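Thermotoga maritima TmcAL (Thermotoga maritima, PDB 5Y0T) belongs to the HIGH nucleotidyl transferase family of the HUP clan and binds adenosine-5'-rp-alpha-thio-triphosphate in a pocket beside its Rossmann-like sheet. Local coordinates at residues Val72-Gln77 against Phe82-Val87; Leu90-Val95 against Gln335-Leu340; Arg116-Gln121 against Tyr145-Tyr150; Leu162-Ser167 against Leu171-Ile176. All blocks are in the same frame, centred on the assembly; numbering follows the deposited sequence.

Contacts 1 and 2 use the same helix, 79-92: its N-terminal half packs on the short helix 72-75 in contact 1, and its C-terminal end meets strand 337-343 in contact 2, with about 13 Å between the two centres. Contacts 3 and 4 have centres equally far apart and share the helical layer built from 108-120, 139-153 and 167-182, where Leu118 CD1 lies 3.6 Å from Val173 CG1. Helix 167-182 joins the pairs, Ala83 CB of contact 1 standing 3.5 Å from Glu174 CB of contact 4. Bound adenosine-5'-rp-alpha-thio-triphosphate lies, between nearest atoms, about 5 Å from the Phe82 side chain and about 6 Å from that of Leu171.

Contact 1 of 4, residues Val72-Gln77 against Phe82-Val87; sequences VVFATQ and FAFGAV
Phe74 turns CG anti to its own carbonyl carbon, beside the backbone N (chi1 -52°), a setting that lays the ring on Gly85 CA, whereas Phe82 swings CG opposite its backbone N (chi1 175°), bringing its ring alongside the carbonyl end of the short helix 72-75. This short helix and helix 79-92 are joined by a tight turn within the Rossmann-like crossover that carries the chain from strand 66-70 across to strand 98-103. Gly85, bare of a side chain, brings its CA over one face of the Phe74 ring in a CH-pi contact, 3.7 Å from CA to the ring centroid and 21° off the normal. CG is the nearest ring atom, 3.4 Å from Gly85 CA. Val73 CG1 covers the opposite face of the same ring, which is thus sandwiched between its own neighbour and the second helix. Beyond the glycine, Phe74 CE1 meets the edge of the Phe84 ring at CD2, 4.2 Å away.

The backbone oxygens take part too. Phe74 O accepts a CA-H...O contact from Phe82 CA at 3.3 Å, besides the N-H of Gln77 that turns the chain at the end of the helix. The Phe82 ring presents its edge to Ala75 O, and Glu9, Gln43 and Tyr175 also touch this ring. Gln77 folds back over its helix, OE1 taking a hydrogen bond from Asn330 ND2 of helix 323-332, while its NE2 donates to Val73 O at 2.9 Å, with Val73 O lying close to the amide plane.

Contact 2 of 4, residues Leu90-Val95 against Gln335-Leu340; sequences LDATGV and QYIRIL. With EDO (1,2-ethanediol), chain G.
Ala92 and Ile337 meet where the C-terminal end of helix 79-92 passes over strand 337-343, the strand that extends the Rossmann-like sheet by running antiparallel to strand 66-70. The apolar pairing rests on one methyl group. With CG1 opposite the carbonyl carbon (chi1 -64°) and the chain then extended, Ile337 pushes CD1 toward the helix end, where it lies 4.1 Å from Ala92 CB. The same methyl makes van der Waals approaches to the backbone there, at 3.7 Å from Ala92 O and 3.9 Å from Thr93 N. Leu68 of strand 66-70 touches both Ile337 and Thr93 and so completes this patch between helix and sheet.

Hydrogen bonds shape the two backbones separately. Thr93 OG1 donates to Leu90 O at 2.6 Å in the carbonyl plane, and the same carbonyl also receives Thr93 N. The hydroxyl in turn accepts from Val95 N, an ST turn that leads the chain out through Gly94, whose phi is positive. Further backbone bonds tie Ala92 to Lys358, and Ile337 to Pro360 and Val362, so the chain around 358-362 bridges the two elements.

Polar side chains at the margins bind elsewhere. Asp91 pairs with Lys358 in a salt bridge and bonds to Ser184. Gln335, bent at chi2 and held by Asp380 N and Gly333 O, gives NE2 to a bound 1,2-ethanediol, 3.2 Å from its O2.

Contact 3 of 4, residues Arg116-Gln121 against Tyr145-Tyr150; sequences RILYEQ and YALMRY
Ile117 reaches from helix 108-120 between two side chains of helix 139-153, Leu147 and Tyr150. Its CG2 lies over one face of the Tyr150 ring, and CD1 comes to 3.7 Å from Tyr150 CE2. Tyr150 offers this surface because its CG stands opposite the backbone N (chi1 -170°), which carries the ring out toward the other helix. The second anchor is Leu147, whose CD2 touches both Ile117 CG2 and Leu118 CD2, each at 4.1 Å. The isoleucine and Leu147 run past each other in opposite directions, whereas Leu118 meets Leu147 almost at right angles.

The axes of segments 116-120 and 145-150 come within 12.1 Å, their directions 103° apart, and these long side chains bridge the wide separation. Around them, Tyr125 packs on Leu118, Phe151 on Ile117 and Pro122 on Tyr150. Gln121, the first residue beyond helix 108-120, has positive phi, and its NE2 donates back to Leu118 O at 2.8 Å.

The interface itself is wholly apolar. No polar side-chain atom takes part across the contact, and its hold therefore probably rests on burial and shape.

Contact 4 of 4, residues Leu162-Ser167 against Leu171-Ile176; sequences LKLEKS and LGVEYI
The N-terminus of helix 167-182, together with the 3-10 segment that leads into it, makes up this contact on the helical side of the Rossmann-like fold, next to the pocket that holds adenosine-5'-rp-alpha-thio-triphosphate. Lys166 occupies the N-cap position, and Ser167, the residue after the cap, takes the i+4 bond of the first turn: Leu171 N donates to Ser167 O at 3.1 Å, almost straight, with an N-H...O angle of 174°. Ser167 O also lies 3.8 Å from Leu171 CB, so the leucine side chain starts close beside the carbonyl that opens the helix. That side chain then rests on Ala79 of helix 79-92.

The chain before the cap is wound more tightly. Glu165 N bonds to Leu162 O at 3.0 Å, and Lys166 N to Lys163 O, both three residues back as expected for a 3-10 turn. The CB of Leu164 does not head straight for helix 167-182, but with CG opposite the carbonyl carbon (chi1 -66°) and the chain extended beyond, CD2 arrives 3.7 Å from Val173 CG2; the two side chains cross at about a right angle. Val114 of helix 108-120 packs on both.

Charged side chains around the contact are paired elsewhere: Lys163 reaches Glu160 and Asp107 in salt bridges and also lies in cation-pi contact with Phe110, while Glu165 pairs with Lys144. Further along the helix, Glu174 is bridged to Arg143, and the Tyr175 ring has one face turned to the carbonyl of Leu171, whose O lies 3.4 Å above the ring plane, toward the rim.

Contact 1 of 4, residues Val72-Gln77 against Phe82-Val87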
# COMPACT_ATOMS: atom_id res chain seq x y z
N VAL A 72 -2.68 -17.25 8.24
CA VAL A 72 -2.48 -15.86 8.65
C VAL A 72 -3.70 -15.25 9.35
O VAL A 72 -3.57 -14.50 10.30
CB VAL A 72 -2.12 -14.96 7.44
CG1 VAL A 72 -2.09 -13.48 7.83
CG2 VAL A 72 -0.78 -15.41 6.83
N VAL A 73 -4.89 -15.58 8.86
CA VAL A 73 -6.09 -14.97 9.41
C VAL A 73 -6.26 -15.32 10.91
O VAL A 73 -6.88 -14.55 11.64
CB VAL A 73 -7.35 -15.39 8.60
CG1 VAL A 73 -7.60 -16.93 8.70
CG2 VAL A 73 -8.56 -14.58 9.04
N PHE A 74 -5.78 -16.49 11.33
CA PHE A 74 -5.70 -16.85 12.76
C PHE A 74 -4.41 -16.45 13.45
O PHE A 74 -4.43 -16.00 14.60
CB PHE A 74 -5.94 -18.35 12.94
CG PHE A 74 -7.19 -18.82 12.26
CD1 PHE A 74 -8.43 -18.44 12.75
CD2 PHE A 74 -7.13 -19.58 11.09
CE1 PHE A 74 -9.60 -18.83 12.10
CE2 PHE A 74 -8.29 -19.98 10.44
CZ PHE A 74 -9.52 -19.61 10.95
N ALA A 75 -3.28 -16.64 12.77
CA ALA A 75 -1.96 -16.40 13.36
C ALA A 75 -1.78 -14.97 13.86
O ALA A 75 -1.01 -14.72 14.80
CB ALA A 75 -0.85 -16.76 12.34
N THR A 76 -2.43 -14.02 13.19
CA THR A 76 -2.34 -12.62 13.57
C THR A 76 -3.51 -12.09 14.39
O THR A 76 -3.64 -10.88 14.55
CB THR A 76 -2.14 -11.72 12.34
OG1 THR A 76 -3.22 -11.93 11.42
CG2 THR A 76 -0.81 -12.07 11.66
N GLN A 77 -4.43 -12.95 14.83
CA GLN A 77 -5.52 -12.45 15.68
C GLN A 77 -5.15 -12.40 17.15
O GLN A 77 -4.11 -12.92 17.55
CB GLN A 77 -6.76 -13.34 15.54
CG GLN A 77 -7.63 -13.00 14.36
CD GLN A 77 -8.92 -13.77 14.39
OE1 GLN A 77 -9.81 -13.48 15.19
NE2 GLN A 77 -9.04 -14.77 13.51
N PHE A 82 -6.72 -16.74 17.50
CA PHE A 82 -5.48 -17.51 17.33
C PHE A 82 -5.70 -18.95 17.82
O PHE A 82 -5.40 -19.93 17.11
CB PHE A 82 -4.35 -16.81 18.11
CG PHE A 82 -3.04 -17.56 18.12
CD1 PHE A 82 -2.77 -18.51 19.11
CD2 PHE A 82 -2.05 -17.27 17.20
CE1 PHE A 82 -1.55 -19.17 19.15
CE2 PHE A 82 -0.81 -17.94 17.23
CZ PHE A 82 -0.57 -18.89 18.21
N ALA A 83 -6.24 -19.06 19.02
CA ALA A 83 -6.47 -20.36 19.63
C ALA A 83 -7.46 -21.16 18.81
O ALA A 83 -7.30 -22.36 18.61
CB ALA A 83 -6.97 -20.20 21.06
N PHE A 84 -8.49 -20.49 18.32
CA PHE A 84 -9.55 -21.19 17.61
C PHE A 84 -9.02 -21.80 16.33
O PHE A 84 -9.31 -22.95 16.02
CB PHE A 84 -10.72 -20.26 17.30
CG PHE A 84 -11.80 -20.91 16.48
CD1 PHE A 84 -12.66 -21.83 17.06
CD2 PHE A 84 -11.96 -20.58 15.14
CE1 PHE A 84 -13.68 -22.43 16.31
CE2 PHE A 84 -12.97 -21.17 14.38
CZ PHE A 84 -13.83 -22.09 14.97
N GLY A 85 -8.25 -21.01 15.58
CA GLY A 85 -7.62 -21.50 14.37
C GLY A 85 -6.68 -22.66 14.65
O GLY A 85 -6.69 -23.66 13.96
N ALA A 86 -5.85 -22.52 15.68
CA ALA A 86 -4.86 -23.52 15.98
C ALA A 86 -5.46 -24.87 16.38
O ALA A 86 -5.01 -25.92 15.92
CB ALA A 86 -3.93 -23.01 17.09
N VAL A 87 -6.47 -24.84 17.24
CA VAL A 87 -7.14 -26.07 17.66
C VAL A 87 -7.91 -26.68 16.46
O VAL A 87 -7.95 -27.90 16.28
CB VAL A 87 -8.08 -25.81 18.87
CG1 VAL A 87 -8.95 -27.02 19.20
CG2 VAL A 87 -7.24 -25.43 20.10

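Contact 2 of 4, residues Leu90-Val95 against Gln335-Leu340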
# COMPACT_ATOMS: atom_id res chain seq x y z
N LEU A 90 -5.24 -28.56 14.36
CA LEU A 90 -4.84 -29.79 15.04
C LEU A 90 -5.95 -30.84 15.03
O LEU A 90 -5.72 -32.00 14.68
CB LEU A 90 -4.41 -29.49 16.48
CG LEU A 90 -3.11 -28.68 16.51
CD1 LEU A 90 -2.67 -28.38 17.96
CD2 LEU A 90 -1.99 -29.41 15.76
N ASP A 91 -7.15 -30.43 15.43
CA ASP A 91 -8.27 -31.35 15.41
C ASP A 91 -8.55 -31.90 14.00
O ASP A 91 -8.94 -33.06 13.84
CB ASP A 91 -9.52 -30.67 15.96
CG ASP A 91 -10.72 -31.60 15.97
OD1 ASP A 91 -10.80 -32.44 16.89
OD2 ASP A 91 -11.57 -31.48 15.06
N ALA A 92 -8.34 -31.08 12.98
CA ALA A 92 -8.68 -31.48 11.61
C ALA A 92 -7.72 -32.53 11.05
O ALA A 92 -8.05 -33.21 10.07
CB ALA A 92 -8.71 -30.27 10.70
N THR A 93 -6.55 -32.66 11.65
CA THR A 93 -5.59 -33.67 11.19
C THR A 93 -6.18 -35.06 11.32
O THR A 93 -5.78 -35.97 10.59
CB THR A 93 -4.29 -33.66 12.01
OG1 THR A 93 -4.62 -33.98 13.37
CG2 THR A 93 -3.61 -32.27 11.95
N GLY A 94 -7.11 -35.21 12.27
CA GLY A 94 -7.77 -36.47 12.52
C GLY A 94 -6.94 -37.42 13.38
O GLY A 94 -7.36 -38.56 13.62
N VAL A 95 -5.71 -37.03 13.70
CA VAL A 95 -4.82 -37.89 14.49
C VAL A 95 -4.32 -37.38 15.85
O VAL A 95 -3.81 -38.17 16.66
CB VAL A 95 -3.58 -38.25 13.66
CG1 VAL A 95 -3.99 -38.96 12.36
CG2 VAL A 95 -2.78 -36.99 13.35
N GLN A 335 -9.85 -23.79 6.27
CA GLN A 335 -10.42 -24.69 5.27
C GLN A 335 -9.39 -25.67 4.70
O GLN A 335 -9.72 -26.47 3.84
CB GLN A 335 -11.07 -23.86 4.15
CG GLN A 335 -12.22 -22.97 4.66
CD GLN A 335 -13.33 -23.78 5.32
OE1 GLN A 335 -13.93 -24.64 4.69
NE2 GLN A 335 -13.62 -23.49 6.60
N TYR A 336 -8.14 -25.62 5.18
CA TYR A 336 -7.12 -26.54 4.66
C TYR A 336 -6.04 -26.77 5.71
O TYR A 336 -5.88 -25.98 6.65
CB TYR A 336 -6.45 -25.97 3.37
CG TYR A 336 -5.99 -24.54 3.57
CD1 TYR A 336 -4.77 -24.24 4.15
CD2 TYR A 336 -6.83 -23.48 3.24
CE1 TYR A 336 -4.38 -22.93 4.39
CE2 TYR A 336 -6.45 -22.17 3.47
CZ TYR A 336 -5.23 -21.89 4.02
OH TYR A 336 -4.89 -20.57 4.26
N ILE A 337 -5.31 -27.85 5.54
CA ILE A 337 -4.13 -28.10 6.33
C ILE A 337 -2.90 -27.88 5.44
O ILE A 337 -2.68 -28.65 4.51
CB ILE A 337 -4.11 -29.53 6.90
CG1 ILE A 337 -5.29 -29.71 7.87
CG2 ILE A 337 -2.80 -29.77 7.63
CD1 ILE A 337 -5.67 -31.18 8.13
N ARG A 338 -2.11 -26.86 5.74
CA ARG A 338 -0.92 -26.57 4.94
C ARG A 338 0.30 -27.25 5.57
O ARG A 338 0.61 -26.99 6.71
CB ARG A 338 -0.67 -25.04 4.84
CG ARG A 338 0.70 -24.66 4.23
CD ARG A 338 0.69 -24.71 2.69
NE ARG A 338 2.01 -24.38 2.13
CZ ARG A 338 2.43 -23.14 1.92
NH1 ARG A 338 1.63 -22.11 2.19
NH2 ARG A 338 3.64 -22.92 1.40
N ILE A 339 0.98 -28.11 4.81
CA ILE A 339 2.19 -28.78 5.31
C ILE A 339 3.40 -27.92 4.99
O ILE A 339 3.67 -27.68 3.82
CB ILE A 339 2.41 -30.16 4.65
CG1 ILE A 339 1.18 -31.06 4.74
CG2 ILE A 339 3.69 -30.83 5.20
CD1 ILE A 339 0.64 -31.26 6.11
N LEU A 340 4.08 -27.39 6.01
CA LEU A 340 5.32 -26.66 5.79
C LEU A 340 6.55 -27.55 5.79
O LEU A 340 7.59 -27.18 5.23
CB LEU A 340 5.49 -25.56 6.84
CG LEU A 340 4.49 -24.41 6.77
CD1 LEU A 340 4.77 -23.48 7.93
CD2 LEU A 340 4.56 -23.64 5.41
C1 EDO G . -14.56 -27.09 6.65
O1 EDO G . -15.41 -28.09 6.05
C2 EDO G . -15.24 -26.52 7.90
O2 EDO G . -16.06 -25.39 7.54

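Contact 3 of 4, residues Arg116-Gln121 against Tyr145-Tyr150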
# COMPACT_ATOMS: atom_id res chain seq x y z
N ARG A 116 -14.80 -24.27 30.72
CA ARG A 116 -16.15 -24.84 30.78
C ARG A 116 -17.23 -23.76 31.00
O ARG A 116 -18.28 -23.75 30.34
CB ARG A 116 -16.21 -25.91 31.88
CG ARG A 116 -17.59 -26.45 32.19
CD ARG A 116 -18.18 -27.22 31.02
NE ARG A 116 -17.38 -28.39 30.64
CZ ARG A 116 -17.75 -29.26 29.70
NH1 ARG A 116 -18.90 -29.10 29.06
NH2 ARG A 116 -16.97 -30.30 29.41
N ILE A 117 -16.96 -22.84 31.93
CA ILE A 117 -17.88 -21.73 32.17
C ILE A 117 -18.06 -20.88 30.93
O ILE A 117 -19.20 -20.56 30.55
CB ILE A 117 -17.40 -20.85 33.34
CG1 ILE A 117 -17.37 -21.67 34.63
CG2 ILE A 117 -18.32 -19.64 33.53
CD1 ILE A 117 -16.56 -21.03 35.75
N LEU A 118 -16.96 -20.53 30.27
CA LEU A 118 -17.04 -19.72 29.05
C LEU A 118 -17.73 -20.46 27.91
O LEU A 118 -18.34 -19.85 27.03
CB LEU A 118 -15.64 -19.30 28.59
CG LEU A 118 -14.78 -18.52 29.60
CD1 LEU A 118 -13.43 -18.20 28.99
CD2 LEU A 118 -15.49 -17.25 30.06
N TYR A 119 -17.61 -21.78 27.91
CA TYR A 119 -18.28 -22.61 26.92
C TYR A 119 -19.78 -22.70 27.19
O TYR A 119 -20.61 -22.51 26.29
CB TYR A 119 -17.66 -24.01 26.90
CG TYR A 119 -18.36 -25.02 26.01
CD1 TYR A 119 -18.55 -24.77 24.65
CD2 TYR A 119 -18.81 -26.22 26.53
CE1 TYR A 119 -19.20 -25.69 23.84
CE2 TYR A 119 -19.45 -27.15 25.73
CZ TYR A 119 -19.65 -26.89 24.39
OH TYR A 119 -20.29 -27.82 23.61
N GLU A 120 -20.15 -23.00 28.43
CA GLU A 120 -21.56 -23.18 28.74
C GLU A 120 -22.32 -21.87 28.88
O GLU A 120 -23.54 -21.83 28.68
CB GLU A 120 -21.71 -24.03 29.99
CG GLU A 120 -21.32 -25.47 29.74
CD GLU A 120 -21.49 -26.33 30.96
OE1 GLU A 120 -21.76 -25.77 32.04
OE2 GLU A 120 -21.35 -27.56 30.83
N GLN A 121 -21.60 -20.80 29.20
CA GLN A 121 -22.20 -19.47 29.31
C GLN A 121 -23.40 -19.45 30.27
O GLN A 121 -24.50 -19.07 29.86
CB GLN A 121 -22.64 -18.96 27.93
CG GLN A 121 -21.49 -18.63 26.96
CD GLN A 121 -20.81 -17.31 27.33
OE1 GLN A 121 -21.47 -16.33 27.63
NE2 GLN A 121 -19.47 -17.31 27.33
N TYR A 145 -13.46 -9.80 35.59
CA TYR A 145 -14.28 -9.37 36.71
C TYR A 145 -15.54 -10.22 36.82
O TYR A 145 -15.98 -10.56 37.92
CB TYR A 145 -14.65 -7.89 36.57
CG TYR A 145 -13.45 -6.97 36.49
CD1 TYR A 145 -12.29 -7.25 37.21
CD2 TYR A 145 -13.47 -5.83 35.70
CE1 TYR A 145 -11.19 -6.42 37.14
CE2 TYR A 145 -12.37 -5.00 35.62
CZ TYR A 145 -11.24 -5.30 36.34
OH TYR A 145 -10.15 -4.46 36.26
N ALA A 146 -16.11 -10.57 35.67
CA ALA A 146 -17.33 -11.37 35.65
C ALA A 146 -17.07 -12.77 36.20
O ALA A 146 -17.88 -13.33 36.95
CB ALA A 146 -17.90 -11.44 34.25
N LEU A 147 -15.92 -13.34 35.83
CA LEU A 147 -15.53 -14.66 36.32
C LEU A 147 -15.29 -14.61 37.82
O LEU A 147 -15.72 -15.51 38.56
CB LEU A 147 -14.28 -15.16 35.59
CG LEU A 147 -14.50 -15.61 34.15
CD1 LEU A 147 -13.17 -15.83 33.45
CD2 LEU A 147 -15.33 -16.88 34.11
N MET A 148 -14.63 -13.55 38.28
CA MET A 148 -14.40 -13.37 39.71
C MET A 148 -15.71 -13.32 40.48
O MET A 148 -15.84 -13.95 41.53
CB MET A 148 -13.61 -12.08 39.98
CG MET A 148 -12.17 -12.15 39.52
SD MET A 148 -11.30 -10.58 39.74
CE MET A 148 -9.70 -11.03 39.09
N ARG A 149 -16.67 -12.57 39.95
CA ARG A 149 -17.94 -12.40 40.62
C ARG A 149 -18.69 -13.73 40.60
O ARG A 149 -19.36 -14.09 41.57
CB ARG A 149 -18.75 -11.28 39.97
CG ARG A 149 -18.21 -9.89 40.29
CD ARG A 149 -18.91 -8.78 39.51
NE ARG A 149 -20.29 -8.57 39.93
CZ ARG A 149 -21.16 -7.80 39.27
NH1 ARG A 149 -20.79 -7.19 38.16
NH2 ARG A 149 -22.40 -7.66 39.73
N TYR A 150 -18.53 -14.46 39.50
CA TYR A 150 -19.09 -15.80 39.38
C TYR A 150 -18.47 -16.74 40.40
O TYR A 150 -19.18 -17.46 41.11
CB TYR A 150 -18.89 -16.34 37.96
CG TYR A 150 -19.63 -17.62 37.67
CD1 TYR A 150 -21.01 -17.61 37.45
CD2 TYR A 150 -18.97 -18.84 37.63
CE1 TYR A 150 -21.70 -18.78 37.19
CE2 TYR A 150 -19.67 -20.02 37.38
CZ TYR A 150 -21.03 -19.98 37.16
OH TYR A 150 -21.72 -21.13 36.91

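Contact 4 of 4, residues Leu162-Ser167 against Leu171-Ile176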
# COMPACT_ATOMS: atom_id res chain seq x y z
N LEU A 162 -7.28 -14.43 39.12
CA LEU A 162 -6.14 -13.55 38.80
C LEU A 162 -5.07 -14.24 37.95
O LEU A 162 -4.26 -13.57 37.31
CB LEU A 162 -5.51 -13.01 40.09
CG LEU A 162 -6.36 -12.00 40.86
CD1 LEU A 162 -5.81 -11.79 42.27
CD2 LEU A 162 -6.40 -10.68 40.11
N LYS A 163 -5.06 -15.58 37.93
CA LYS A 163 -4.13 -16.32 37.08
C LYS A 163 -4.32 -15.96 35.60
O LYS A 163 -3.40 -16.11 34.79
CB LYS A 163 -4.29 -17.82 37.28
CG LYS A 163 -3.82 -18.36 38.64
CD LYS A 163 -4.22 -19.83 38.78
CE LYS A 163 -4.11 -20.31 40.21
NZ LYS A 163 -4.70 -21.67 40.34
N LEU A 164 -5.50 -15.47 35.27
CA LEU A 164 -5.84 -15.17 33.89
C LEU A 164 -5.30 -13.80 33.47
O LEU A 164 -5.61 -13.31 32.40
CB LEU A 164 -7.36 -15.25 33.68
CG LEU A 164 -7.93 -16.66 33.86
CD1 LEU A 164 -9.46 -16.66 33.76
CD2 LEU A 164 -7.33 -17.63 32.85
N GLU A 165 -4.52 -13.16 34.34
CA GLU A 165 -3.81 -11.96 33.91
C GLU A 165 -2.53 -12.32 33.16
O GLU A 165 -1.86 -11.46 32.59
CB GLU A 165 -3.49 -11.06 35.11
CG GLU A 165 -4.73 -10.63 35.87
CD GLU A 165 -4.44 -9.57 36.92
OE1 GLU A 165 -3.25 -9.33 37.23
OE2 GLU A 165 -5.41 -8.99 37.44
N LYS A 166 -2.19 -13.61 33.17
CA LYS A 166 -0.96 -14.08 32.57
C LYS A 166 -1.25 -14.59 31.16
O LYS A 166 -2.16 -15.40 30.98
CB LYS A 166 -0.32 -15.18 33.42
CG LYS A 166 -0.02 -14.78 34.88
CD LYS A 166 1.12 -13.79 34.98
CE LYS A 166 1.46 -13.49 36.44
NZ LYS A 166 2.44 -12.37 36.57
N SER A 167 -0.47 -14.13 30.19
CA SER A 167 -0.75 -14.36 28.76
C SER A 167 -0.94 -15.83 28.39
O SER A 167 -1.90 -16.20 27.68
CB SER A 167 0.38 -13.79 27.90
OG SER A 167 0.54 -12.40 28.12
N LEU A 171 -4.32 -17.90 26.87
CA LEU A 171 -4.27 -18.72 25.67
C LEU A 171 -4.74 -20.14 25.95
O LEU A 171 -5.50 -20.71 25.17
CB LEU A 171 -2.86 -18.75 25.09
CG LEU A 171 -2.51 -17.70 24.05
CD1 LEU A 171 -1.03 -17.74 23.75
CD2 LEU A 171 -3.32 -17.94 22.77
N GLY A 172 -4.25 -20.71 27.05
CA GLY A 172 -4.63 -22.05 27.45
C GLY A 172 -6.13 -22.24 27.57
O GLY A 172 -6.69 -23.22 27.08
N VAL A 173 -6.78 -21.29 28.23
CA VAL A 173 -8.23 -21.34 28.38
C VAL A 173 -8.88 -21.27 27.01
O VAL A 173 -9.82 -22.00 26.72
CB VAL A 173 -8.74 -20.19 29.30
CG1 VAL A 173 -10.23 -19.95 29.12
CG2 VAL A 173 -8.41 -20.52 30.75
N GLU A 174 -8.34 -20.42 26.14
CA GLU A 174 -8.92 -20.28 24.81
C GLU A 174 -8.72 -21.55 23.97
O GLU A 174 -9.60 -21.89 23.18
CB GLU A 174 -8.33 -19.08 24.08
CG GLU A 174 -8.59 -17.72 24.77
CD GLU A 174 -10.01 -17.20 24.62
OE1 GLU A 174 -10.89 -17.95 24.15
OE2 GLU A 174 -10.26 -16.03 24.99
N TYR A 175 -7.58 -22.25 24.11
CA TYR A 175 -7.42 -23.54 23.39
C TYR A 175 -8.49 -24.53 23.82
O TYR A 175 -9.10 -25.22 22.99
CB TYR A 175 -6.05 -24.20 23.64
CG TYR A 175 -4.82 -23.44 23.20
CD1 TYR A 175 -4.77 -22.79 21.99
CD2 TYR A 175 -3.69 -23.38 24.03
CE1 TYR A 175 -3.65 -22.08 21.59
CE2 TYR A 175 -2.54 -22.67 23.64
CZ TYR A 175 -2.54 -22.03 22.43
OH TYR A 175 -1.43 -21.31 22.05
N ILE A 176 -8.69 -24.63 25.13
CA ILE A 176 -9.62 -25.60 25.67
C ILE A 176 -11.05 -25.22 25.29
O ILE A 176 -11.85 -26.07 24.90
CB ILE A 176 -9.47 -25.70 27.21
CG1 ILE A 176 -8.08 -26.24 27.58
CG2 ILE A 176 -10.54 -26.60 27.80
CD1 ILE A 176 -7.68 -26.00 29.03